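Long-range contact in Bse634I restriction endonuclease (Geobacillus stearothermophilus, PDB 1KNV), which probably cleaves DNA as a metal-dependent type II restriction endonuclease of the PD-(D/E)XK nuclease group: residues B[23-31]-B[70-81]. Numbering follows the deposited sequence.
Sequences RIKPFNALI and AFSNTRGTWFEV
The indole edge of Trp-78 meets the backbone of Pro-26: Trp-78 NE1 donates a hydrogen bond to Pro-26 O at 2.7 Å, and the oxygen lies practically in the indole plane. One face of the same ring takes the methyl CG2 of Thr-74, 3.1 Å above the plane and toward the rim. Two turns earlier on the helix, the Phe-71 ring carries Ile-24 CD1 on one face, a CH-pi contact 3.9 Å from the ring centroid, while Val-81 CG2 sits at the edge of the Phe-27 ring, close to its plane.

The motif is a helix-helix packing, with the short helix 26-33 and the end of strand 19-24 laid against the long helix 68-93, which leads on to strand 99-103, an outermost strand of the five-stranded sheet of this PD-(D/E)XK nuclease. The axes of helix 26-31 and helix 70-81 cross at -56° and approach to 10.0 Å. Ile-24, at the end of the strand, lies against Phe-71 and Thr-74, its CD1 also resting 3.6 Å from Thr-74 OG1. That hydroxyl is turned back onto its own helix, bonding Ala-70 O, which leaves the CG2 methyl, anti to the backbone N, to face Pro-26 and the indole.

At the other end Leu-30 and Val-81 meet tip to tip, CD1 to CG1 at 3.5 Å, and Leu-30 CG presses on Trp-78 CD1. Ala-29 CB adds a methyl beside Trp-78 CZ2. Leu-47 and Leu-50 of helix 43-60 also touch the indole, and Leu-176 of helix 169-176 touches both Phe-27 and Val-81.

Pro-26 O thus serves two donors: Leu-30 N within the short helix and, from the opposite face of the carbonyl plane, Trp-78 NE1, whose N-H...O angle is 153°.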
# COMPACT_ATOMS: atom_id res chain seq x y z
N ARG B 23 4.65 -52.61 15.83
CA ARG B 23 4.14 -51.25 15.66
C ARG B 23 3.23 -50.89 16.83
O ARG B 23 2.44 -51.71 17.29
CB ARG B 23 3.33 -51.12 14.37
CG ARG B 23 2.02 -51.90 14.39
CD ARG B 23 1.02 -51.38 13.38
NE ARG B 23 0.85 -52.27 12.23
CZ ARG B 23 1.62 -52.26 11.15
NH1 ARG B 23 2.63 -51.40 11.05
NH2 ARG B 23 1.38 -53.12 10.16
N ILE B 24 3.34 -49.67 17.32
CA ILE B 24 2.48 -49.24 18.42
C ILE B 24 1.14 -48.81 17.83
O ILE B 24 1.08 -48.29 16.72
CB ILE B 24 3.08 -48.05 19.18
CG1 ILE B 24 4.43 -48.46 19.78
CG2 ILE B 24 2.11 -47.58 20.25
CD1 ILE B 24 5.13 -47.33 20.49
N LYS B 25 0.07 -49.04 18.57
CA LYS B 25 -1.27 -48.65 18.13
C LYS B 25 -1.74 -47.59 19.12
O LYS B 25 -2.43 -47.90 20.09
CB LYS B 25 -2.20 -49.87 18.15
CG LYS B 25 -1.69 -51.05 17.34
CD LYS B 25 -1.43 -50.65 15.89
CE LYS B 25 -2.72 -50.29 15.19
NZ LYS B 25 -3.67 -51.43 15.25
N PRO B 26 -1.37 -46.32 18.88
CA PRO B 26 -1.72 -45.18 19.73
C PRO B 26 -3.18 -45.05 20.11
O PRO B 26 -3.50 -44.74 21.25
CB PRO B 26 -1.21 -43.98 18.95
CG PRO B 26 -1.28 -44.44 17.53
CD PRO B 26 -0.76 -45.85 17.62
N PHE B 27 -4.06 -45.29 19.15
CA PHE B 27 -5.49 -45.15 19.39
C PHE B 27 -6.06 -46.23 20.29
O PHE B 27 -6.96 -45.96 21.09
CB PHE B 27 -6.21 -45.08 18.05
CG PHE B 27 -5.71 -43.98 17.16
CD1 PHE B 27 -5.38 -44.23 15.84
CD2 PHE B 27 -5.54 -42.69 17.66
CE1 PHE B 27 -4.89 -43.20 15.02
CE2 PHE B 27 -5.05 -41.66 16.86
CZ PHE B 27 -4.73 -41.92 15.53
N ASN B 28 -5.55 -47.45 20.18
CA ASN B 28 -6.04 -48.53 21.04
C ASN B 28 -5.54 -48.28 22.45
O ASN B 28 -6.20 -48.63 23.43
CB ASN B 28 -5.56 -49.89 20.54
CG ASN B 28 -6.07 -50.22 19.15
OD1 ASN B 28 -7.19 -49.87 18.78
ND2 ASN B 28 -5.24 -50.91 18.37
N ALA B 29 -4.37 -47.67 22.57
CA ALA B 29 -3.80 -47.37 23.87
C ALA B 29 -4.73 -46.39 24.57
O ALA B 29 -5.03 -46.55 25.76
CB ALA B 29 -2.41 -46.76 23.72
N LEU B 30 -5.19 -45.39 23.83
CA LEU B 30 -6.08 -44.36 24.37
C LEU B 30 -7.40 -44.93 24.85
O LEU B 30 -7.84 -44.65 25.97
CB LEU B 30 -6.35 -43.28 23.32
CG LEU B 30 -5.22 -42.29 23.06
CD1 LEU B 30 -5.56 -41.45 21.87
CD2 LEU B 30 -5.01 -41.42 24.28
N ILE B 31 -8.04 -45.71 24.00
CA ILE B 31 -9.32 -46.31 24.33
C ILE B 31 -9.21 -47.23 25.55
O ILE B 31 -10.01 -47.15 26.48
CB ILE B 31 -9.86 -47.11 23.14
CG1 ILE B 31 -9.97 -46.19 21.92
CG2 ILE B 31 -11.22 -47.70 23.47
CD1 ILE B 31 -10.43 -46.89 20.69
N ALA B 70 9.95 -44.38 17.86
CA ALA B 70 8.59 -44.89 17.76
C ALA B 70 7.73 -44.31 18.87
O ALA B 70 6.57 -43.95 18.65
CB ALA B 70 8.58 -46.41 17.83
N PHE B 71 8.31 -44.22 20.07
CA PHE B 71 7.61 -43.68 21.22
C PHE B 71 7.43 -42.16 21.15
O PHE B 71 6.35 -41.66 21.46
CB PHE B 71 8.32 -44.06 22.53
CG PHE B 71 7.98 -45.45 23.03
CD1 PHE B 71 8.94 -46.46 23.03
CD2 PHE B 71 6.69 -45.75 23.45
CE1 PHE B 71 8.61 -47.75 23.44
CE2 PHE B 71 6.36 -47.03 23.87
CZ PHE B 71 7.32 -48.03 23.87
N SER B 72 8.48 -41.45 20.75
CA SER B 72 8.40 -39.99 20.65
C SER B 72 7.31 -39.63 19.66
O SER B 72 6.61 -38.63 19.83
CB SER B 72 9.72 -39.40 20.18
OG SER B 72 9.67 -37.99 20.23
N ASN B 73 7.17 -40.44 18.62
CA ASN B 73 6.15 -40.21 17.60
C ASN B 73 4.76 -40.52 18.15
O ASN B 73 3.81 -39.78 17.89
CB ASN B 73 6.41 -41.08 16.37
CG ASN B 73 7.59 -40.61 15.56
OD1 ASN B 73 7.98 -41.26 14.60
ND2 ASN B 73 8.17 -39.47 15.94
N THR B 74 4.64 -41.61 18.89
CA THR B 74 3.35 -41.98 19.44
C THR B 74 2.84 -40.94 20.44
O THR B 74 1.65 -40.65 20.47
CB THR B 74 3.42 -43.36 20.11
OG1 THR B 74 3.70 -44.35 19.12
CG2 THR B 74 2.10 -43.69 20.77
N ARG B 75 3.73 -40.37 21.24
CA ARG B 75 3.32 -39.34 22.19
C ARG B 75 2.73 -38.13 21.45
O ARG B 75 1.82 -37.47 21.94
CB ARG B 75 4.51 -38.88 23.04
CG ARG B 75 5.00 -39.87 24.06
CD ARG B 75 6.25 -39.35 24.73
NE ARG B 75 6.02 -38.22 25.63
CZ ARG B 75 5.73 -38.34 26.92
NH1 ARG B 75 5.62 -39.55 27.47
NH2 ARG B 75 5.59 -37.27 27.68
N GLY B 76 3.27 -37.86 20.26
CA GLY B 76 2.78 -36.75 19.46
C GLY B 76 1.36 -37.03 19.02
O GLY B 76 0.49 -36.17 19.12
N THR B 77 1.12 -38.24 18.52
CA THR B 77 -0.21 -38.63 18.09
C THR B 77 -1.19 -38.57 19.25
O THR B 77 -2.35 -38.19 19.08
CB THR B 77 -0.21 -40.04 17.53
OG1 THR B 77 0.62 -40.08 16.37
CG2 THR B 77 -1.63 -40.46 17.17
N TRP B 78 -0.72 -38.94 20.44
CA TRP B 78 -1.56 -38.89 21.63
C TRP B 78 -1.84 -37.44 21.99
O TRP B 78 -2.97 -37.07 22.31
CB TRP B 78 -0.88 -39.59 22.82
CG TRP B 78 -0.88 -41.09 22.74
CD1 TRP B 78 -1.83 -41.89 22.16
CD2 TRP B 78 0.10 -41.97 23.29
NE1 TRP B 78 -1.50 -43.21 22.31
CE2 TRP B 78 -0.32 -43.29 23.00
CE3 TRP B 78 1.30 -41.78 23.99
CZ2 TRP B 78 0.42 -44.41 23.40
CZ3 TRP B 78 2.03 -42.89 24.38
CH2 TRP B 78 1.59 -44.19 24.09
N PHE B 79 -0.81 -36.60 21.93
CA PHE B 79 -0.97 -35.19 22.25
C PHE B 79 -1.99 -34.54 21.32
O PHE B 79 -2.81 -33.73 21.75
CB PHE B 79 0.35 -34.46 22.12
CG PHE B 79 0.27 -33.02 22.46
CD1 PHE B 79 -0.00 -32.61 23.76
CD2 PHE B 79 0.45 -32.05 21.47
CE1 PHE B 79 -0.09 -31.27 24.08
CE2 PHE B 79 0.36 -30.70 21.78
CZ PHE B 79 0.09 -30.31 23.09
N GLU B 80 -1.92 -34.91 20.04
CA GLU B 80 -2.83 -34.39 19.03
C GLU B 80 -4.26 -34.77 19.37
O GLU B 80 -5.18 -33.96 19.23
CB GLU B 80 -2.47 -34.97 17.65
CG GLU B 80 -1.32 -34.25 16.94
CD GLU B 80 -0.64 -35.10 15.87
OE1 GLU B 80 -1.35 -35.84 15.15
OE2 GLU B 80 0.60 -35.02 15.72
N VAL B 81 -4.45 -36.01 19.83
CA VAL B 81 -5.78 -36.47 20.21
C VAL B 81 -6.26 -35.71 21.44
O VAL B 81 -7.42 -35.31 21.52
CB VAL B 81 -5.80 -37.99 20.51
CG1 VAL B 81 -7.17 -38.41 21.02
CG2 VAL B 81 -5.47 -38.77 19.25